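PDB 3O2U: NEDD8-conjugating enzyme UBC12 from Saccharomyces cerevisiae, which accepts the ubiquitin-like protein Rub1/NEDD8 from its E1 enzyme as a thioester and catalyses its attachment to other proteins, chiefly the cullin Cdc53. Local coordinates for residues Asn109-Gly114 with Asp149-Asp154; Ile105-Ile110 with Leu143-Asn148. All coordinates share one frame; numbering follows the deposited sequence.

Interaction 1: residues Asn109-Gly114 with Asp149-Asp154; sequences NIDLKG and DPLNKD
The backbones of 109-114 and 149-154 run nearest at D111 and L151, whose CA atoms lie 5.0 Å apart; 109-114 then folds into a type I turn from D111 to G114, closed by a bond from G114 N to D111 O, while 149-154 runs into the helix that starts at 153. N109 makes the direct hydrogen bond between them. With CG anti to its carbonyl carbon, beside the backbone N, it brings ND2 to 3.0 Å from D149 O. The bond is fairly straight (159°), and the acceptor lies in the plane of the amide, but the donor stands above the carbonyl plane of D149. The other proton of ND2 goes to N146 O. N109 is the asparagine of the His-Pro-Asn motif of ubiquitin-conjugating enzymes, close to the predicted catalytic cysteine C117. L151 points toward 109-114 and lays its aliphatic chain along the backbone: CD1 is 3.5 Å from N109 O, and CB 3.8 Å from CB of D111. D111 suits the turn because its short carboxylate can reach forward over it, OD1 accepting a weak bond from K113 N and another from N115 N. N152, CG anti to its backbone N, caps the following helix with OD1 on A155 N, leaving ND2 to donate to a water at 2.8 Å that also lies 2.5 Å from I110 O.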
loop_
_atom_site.group_PDB
_atom_site.type_symbol
_atom_site.label_atom_id
_atom_site.label_comp_id
_atom_site.label_asym_id
_atom_site.label_seq_id
_atom_site.Cartn_x
_atom_site.Cartn_y
_atom_site.Cartn_z
ATOM N N ASN A 109 -0.993 8.856 -10.878
ATOM C CA ASN A 109 -1.230 7.433 -10.649
ATOM C C ASN A 109 -2.071 7.111 -9.396
ATOM O O ASN A 109 -2.269 5.944 -9.050
ATOM C CB ASN A 109 0.105 6.675 -10.673
ATOM C CG ASN A 109 0.971 7.062 -11.879
ATOM O OD1 ASN A 109 2.141 7.443 -11.735
ATOM N ND2 ASN A 109 0.399 6.963 -13.073
ATOM N N ILE A 110 -2.610 8.148 -8.755
ATOM C CA ILE A 110 -3.444 7.982 -7.562
ATOM C C ILE A 110 -4.735 8.784 -7.721
ATOM O O ILE A 110 -4.689 9.958 -8.083
ATOM C CB ILE A 110 -2.685 8.437 -6.284
ATOM C CG1 ILE A 110 -1.307 7.774 -6.252
ATOM C CG2 ILE A 110 -3.501 8.110 -5.014
ATOM C CD1 ILE A 110 -0.371 8.328 -5.223
ATOM N N ASP A 111 -5.886 8.154 -7.491
ATOM C CA ASP A 111 -7.152 8.870 -7.645
ATOM C C ASP A 111 -7.626 9.473 -6.327
ATOM O O ASP A 111 -7.006 9.282 -5.283
ATOM C CB ASP A 111 -8.238 8.000 -8.307
ATOM C CG ASP A 111 -8.707 6.861 -7.424
ATOM O OD1 ASP A 111 -8.527 6.939 -6.185
ATOM O OD2 ASP A 111 -9.274 5.892 -7.981
ATOM N N LEU A 112 -8.712 10.230 -6.377
ATOM C CA LEU A 112 -9.159 10.952 -5.195
ATOM C C LEU A 112 -9.799 10.043 -4.161
ATOM O O LEU A 112 -10.087 10.478 -3.046
ATOM C CB LEU A 112 -10.107 12.093 -5.574
ATOM C CG LEU A 112 -9.430 13.171 -6.419
ATOM C CD1 LEU A 112 -10.483 14.140 -6.942
ATOM C CD2 LEU A 112 -8.361 13.898 -5.621
ATOM N N LYS A 113 -10.016 8.785 -4.534
ATOM C CA LYS A 113 -10.518 7.778 -3.606
ATOM C C LYS A 113 -9.392 7.058 -2.837
ATOM O O LYS A 113 -9.656 6.288 -1.910
ATOM C CB LYS A 113 -11.368 6.756 -4.361
ATOM C CG LYS A 113 -12.776 7.246 -4.698
ATOM N N GLY A 114 -8.144 7.308 -3.217
ATOM C CA GLY A 114 -7.025 6.634 -2.576
ATOM C C GLY A 114 -6.513 5.411 -3.328
ATOM O O GLY A 114 -5.528 4.794 -2.907
ATOM N N ASP A 149 -0.570 5.976 -16.733
ATOM C CA ASP A 149 -1.594 5.256 -15.976
ATOM C C ASP A 149 -2.449 6.258 -15.221
ATOM O O ASP A 149 -2.426 6.295 -13.987
ATOM C CB ASP A 149 -0.953 4.284 -14.992
ATOM C CG ASP A 149 -0.277 3.129 -15.683
ATOM O OD1 ASP A 149 -0.907 2.056 -15.782
ATOM O OD2 ASP A 149 0.878 3.298 -16.135
ATOM N N PRO A 150 -3.205 7.080 -15.964
ATOM C CA PRO A 150 -3.802 8.297 -15.410
ATOM C C PRO A 150 -5.074 8.024 -14.617
ATOM O O PRO A 150 -6.154 7.965 -15.205
ATOM C CB PRO A 150 -4.142 9.126 -16.664
ATOM C CG PRO A 150 -3.631 8.334 -17.855
ATOM C CD PRO A 150 -3.530 6.914 -17.389
ATOM N N LEU A 151 -4.951 7.856 -13.304
ATOM C CA LEU A 151 -6.129 7.776 -12.452
ATOM C C LEU A 151 -6.630 9.191 -12.198
ATOM O O LEU A 151 -7.810 9.418 -11.929
ATOM C CB LEU A 151 -5.801 7.099 -11.120
ATOM C CG LEU A 151 -5.511 5.597 -11.139
ATOM C CD1 LEU A 151 -5.611 5.029 -9.727
ATOM C CD2 LEU A 151 -6.477 4.881 -12.057
ATOM N N ASN A 152 -5.704 10.135 -12.273
ATOM C CA ASN A 152 -6.010 11.540 -12.067
ATOM C C ASN A 152 -5.629 12.280 -13.332
ATOM O O ASN A 152 -4.451 12.542 -13.577
ATOM C CB ASN A 152 -5.228 12.088 -10.879
ATOM C CG ASN A 152 -5.500 13.564 -10.632
ATOM O OD1 ASN A 152 -5.712 14.343 -11.568
ATOM N ND2 ASN A 152 -5.493 13.954 -9.372
ATOM N N LYS A 153 -6.633 12.596 -14.142
ATOM C CA LYS A 153 -6.390 13.139 -15.471
ATOM C C LYS A 153 -5.782 14.530 -15.429
ATOM O O LYS A 153 -4.973 14.871 -16.282
ATOM C CB LYS A 153 -7.680 13.140 -16.297
ATOM C CG LYS A 153 -8.129 11.750 -16.721
ATOM C CD LYS A 153 -9.593 11.749 -17.155
ATOM C CE LYS A 153 -9.868 12.819 -18.207
ATOM N NZ LYS A 153 -11.314 12.897 -18.566
ATOM N N ASP A 154 -6.161 15.334 -14.442
ATOM C CA ASP A 154 -5.595 16.678 -14.320
ATOM C C ASP A 154 -4.083 16.641 -14.104
ATOM O O ASP A 154 -3.341 17.410 -14.721
ATOM C CB ASP A 154 -6.256 17.443 -13.175
ATOM C CG ASP A 154 -7.719 17.737 -13.437
ATOM O OD1 ASP A 154 -8.132 17.697 -14.616
ATOM O OD2 ASP A 154 -8.454 18.012 -12.459
HETATM O O HOH W 1 -5.381 12.224 -7.148
#

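Interaction 2: residues Ile105-Ile110 with Leu143-Asn148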
loop_
_atom_site.group_PDB
_atom_site.type_symbol
_atom_site.label_atom_id
_atom_site.label_comp_id
_atom_site.label_asym_id
_atom_site.label_seq_id
_atom_site.Cartn_x
_atom_site.Cartn_y
_atom_site.Cartn_z
ATOM N N ILE A 105 -3.895 13.598 -2.875
ATOM C CA ILE A 105 -2.697 14.179 -3.476
ATOM C C ILE A 105 -2.806 14.298 -4.999
ATOM O O ILE A 105 -3.534 13.546 -5.649
ATOM C CB ILE A 105 -1.399 13.436 -3.064
ATOM C CG1 ILE A 105 -1.326 12.064 -3.708
ATOM C CG2 ILE A 105 -1.284 13.301 -1.527
ATOM C CD1 ILE A 105 0.099 11.620 -3.922
ATOM N N PHE A 106 -2.072 15.255 -5.553
ATOM C CA PHE A 106 -2.100 15.513 -6.987
ATOM C C PHE A 106 -1.036 14.654 -7.663
ATOM O O PHE A 106 0.126 15.029 -7.713
ATOM C CB PHE A 106 -1.804 16.986 -7.238
ATOM C CG PHE A 106 -2.144 17.447 -8.618
ATOM C CD1 PHE A 106 -3.462 17.451 -9.056
ATOM C CD2 PHE A 106 -1.150 17.909 -9.470
ATOM C CE1 PHE A 106 -3.781 17.892 -10.321
ATOM C CE2 PHE A 106 -1.467 18.349 -10.743
ATOM C CZ PHE A 106 -2.777 18.340 -11.169
ATOM N N HIS A 107 -1.434 13.485 -8.147
ATOM C CA HIS A 107 -0.489 12.559 -8.758
ATOM C C HIS A 107 -1.213 11.755 -9.836
ATOM O O HIS A 107 -2.328 11.282 -9.620
ATOM C CB HIS A 107 0.088 11.625 -7.691
ATOM C CG HIS A 107 1.169 10.729 -8.203
ATOM N ND1 HIS A 107 2.493 10.899 -7.872
ATOM C CD2 HIS A 107 1.121 9.667 -9.040
ATOM C CE1 HIS A 107 3.219 9.966 -8.467
ATOM N NE2 HIS A 107 2.409 9.216 -9.191
ATOM N N PRO A 108 -0.590 11.608 -11.010
ATOM C CA PRO A 108 -1.276 10.943 -12.126
ATOM C C PRO A 108 -1.717 9.521 -11.777
ATOM O O PRO A 108 -2.731 9.056 -12.297
ATOM C CB PRO A 108 -0.217 10.906 -13.233
ATOM C CG PRO A 108 1.073 11.255 -12.582
ATOM C CD PRO A 108 0.766 12.053 -11.363
ATOM N N ASN A 109 -0.993 8.856 -10.878
ATOM C CA ASN A 109 -1.230 7.433 -10.649
ATOM C C ASN A 109 -2.071 7.111 -9.396
ATOM O O ASN A 109 -2.269 5.944 -9.050
ATOM C CB ASN A 109 0.105 6.675 -10.673
ATOM C CG ASN A 109 0.971 7.062 -11.879
ATOM O OD1 ASN A 109 2.141 7.443 -11.735
ATOM N ND2 ASN A 109 0.399 6.963 -13.073
ATOM N N ILE A 110 -2.610 8.148 -8.755
ATOM C CA ILE A 110 -3.444 7.982 -7.562
ATOM C C ILE A 110 -4.735 8.784 -7.721
ATOM O O ILE A 110 -4.689 9.958 -8.083
ATOM C CB ILE A 110 -2.685 8.437 -6.284
ATOM C CG1 ILE A 110 -1.307 7.774 -6.252
ATOM C CG2 ILE A 110 -3.501 8.110 -5.014
ATOM C CD1 ILE A 110 -0.371 8.328 -5.223
ATOM N N LEU A 143 9.260 9.511 -7.334
ATOM C CA LEU A 143 10.534 9.840 -7.965
ATOM C C LEU A 143 10.407 9.886 -9.484
ATOM O O LEU A 143 11.050 10.699 -10.150
ATOM C CB LEU A 143 11.597 8.824 -7.561
ATOM C CG LEU A 143 11.778 8.767 -6.054
ATOM C CD1 LEU A 143 12.878 7.785 -5.662
ATOM C CD2 LEU A 143 12.073 10.155 -5.520
ATOM N N GLU A 144 9.584 9.001 -10.027
ATOM C CA GLU A 144 9.328 8.968 -11.458
ATOM C C GLU A 144 7.852 8.778 -11.769
ATOM O O GLU A 144 7.422 7.679 -12.140
ATOM C CB GLU A 144 10.172 7.883 -12.134
ATOM C CG GLU A 144 11.572 8.342 -12.508
ATOM C CD GLU A 144 11.553 9.508 -13.493
ATOM O OE1 GLU A 144 11.216 9.287 -14.683
ATOM O OE2 GLU A 144 11.872 10.644 -13.074
ATOM N N PRO A 145 7.060 9.855 -11.617
ATOM C CA PRO A 145 5.641 9.768 -11.950
ATOM C C PRO A 145 5.499 9.495 -13.438
ATOM O O PRO A 145 6.298 9.978 -14.237
ATOM C CB PRO A 145 5.109 11.175 -11.632
ATOM C CG PRO A 145 6.110 11.785 -10.735
ATOM C CD PRO A 145 7.434 11.194 -11.131
ATOM N N ASN A 146 4.479 8.732 -13.791
ATOM C CA ASN A 146 4.252 8.314 -15.161
ATOM C C ASN A 146 2.875 8.792 -15.600
ATOM O O ASN A 146 1.873 8.478 -14.958
ATOM C CB ASN A 146 4.336 6.784 -15.231
ATOM C CG ASN A 146 4.099 6.238 -16.625
ATOM O OD1 ASN A 146 3.965 6.988 -17.593
ATOM N ND2 ASN A 146 4.049 4.914 -16.732
ATOM N N PRO A 147 2.809 9.555 -16.700
ATOM C CA PRO A 147 1.494 10.046 -17.116
ATOM C C PRO A 147 0.660 8.988 -17.839
ATOM O O PRO A 147 -0.466 9.282 -18.247
ATOM C CB PRO A 147 1.828 11.197 -18.075
ATOM C CG PRO A 147 3.251 10.976 -18.504
ATOM C CD PRO A 147 3.868 9.888 -17.666
ATOM N N ASN A 148 1.183 7.772 -17.967
ATOM C CA ASN A 148 0.531 6.740 -18.774
ATOM C C ASN A 148 -0.450 5.818 -18.046
ATOM O O ASN A 148 -1.092 4.969 -18.669
ATOM C CB ASN A 148 1.585 5.920 -19.520
ATOM C CG ASN A 148 2.418 6.774 -20.462
ATOM O OD1 ASN A 148 1.879 7.587 -21.216
ATOM N ND2 ASN A 148 3.734 6.606 -20.414
#
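H107 begins the contact, its CG anti to the backbone N (chi1 -174°) so that the imidazole reaches out across P145, where CE1 sits 3.9 Å from CB of P145; the F142 ring meets it edge-to-face. The same ring turns its NE2 back to N109, donating to OD1 at 3.1 Å from above the carbonyl plane. P108 follows, its CD over one face of the imidazole and its CB 3.6 Å from N146 O; its restricted phi suits the second position of the type I turn that runs from H107 to I110. N109 then meets the backbone of N146 with both ends of its amide. ND2 donates to N146 O at 2.8 Å, in the carbonyl plane, while OD1 accepts a long, weak but straight bond from N146 N at 3.4 Å. An alanine in place of N109 would remove the amide and would probably loosen the loop at N146 and leave H107 NE2 without its acceptor. The side chain of N146 serves its own loop, forming an Asx turn with N148 N. Because ND2 donates to two carbonyl oxygens, of N146 and D149, while OD1 accepts from H107 NE2 and, weakly, from N146 N, a flip of the N109 amide would probably be unfavourable.

In the fold
Interactions 1 and 2 have centres about 7 Å apart and share N109 and I110, so the loop before helix 131-143 meets two consecutive parts of the chain that follows it. They are joined at P108, whose O probably accepts from L151 N at 2.7 Å and from N152 N at 3.2 Å, tying the His-Pro-Asn turn to the start of helix 153-160. The single amide of N109 serves both contacts. Both also lie beside the predicted thioester cysteine, C117: the nearest side-chain atoms of C117 and D149 are about 3 Å apart, those of C117 and N109 about 4 Å, and the backbone of C117 is hydrogen-bonded to that of N109.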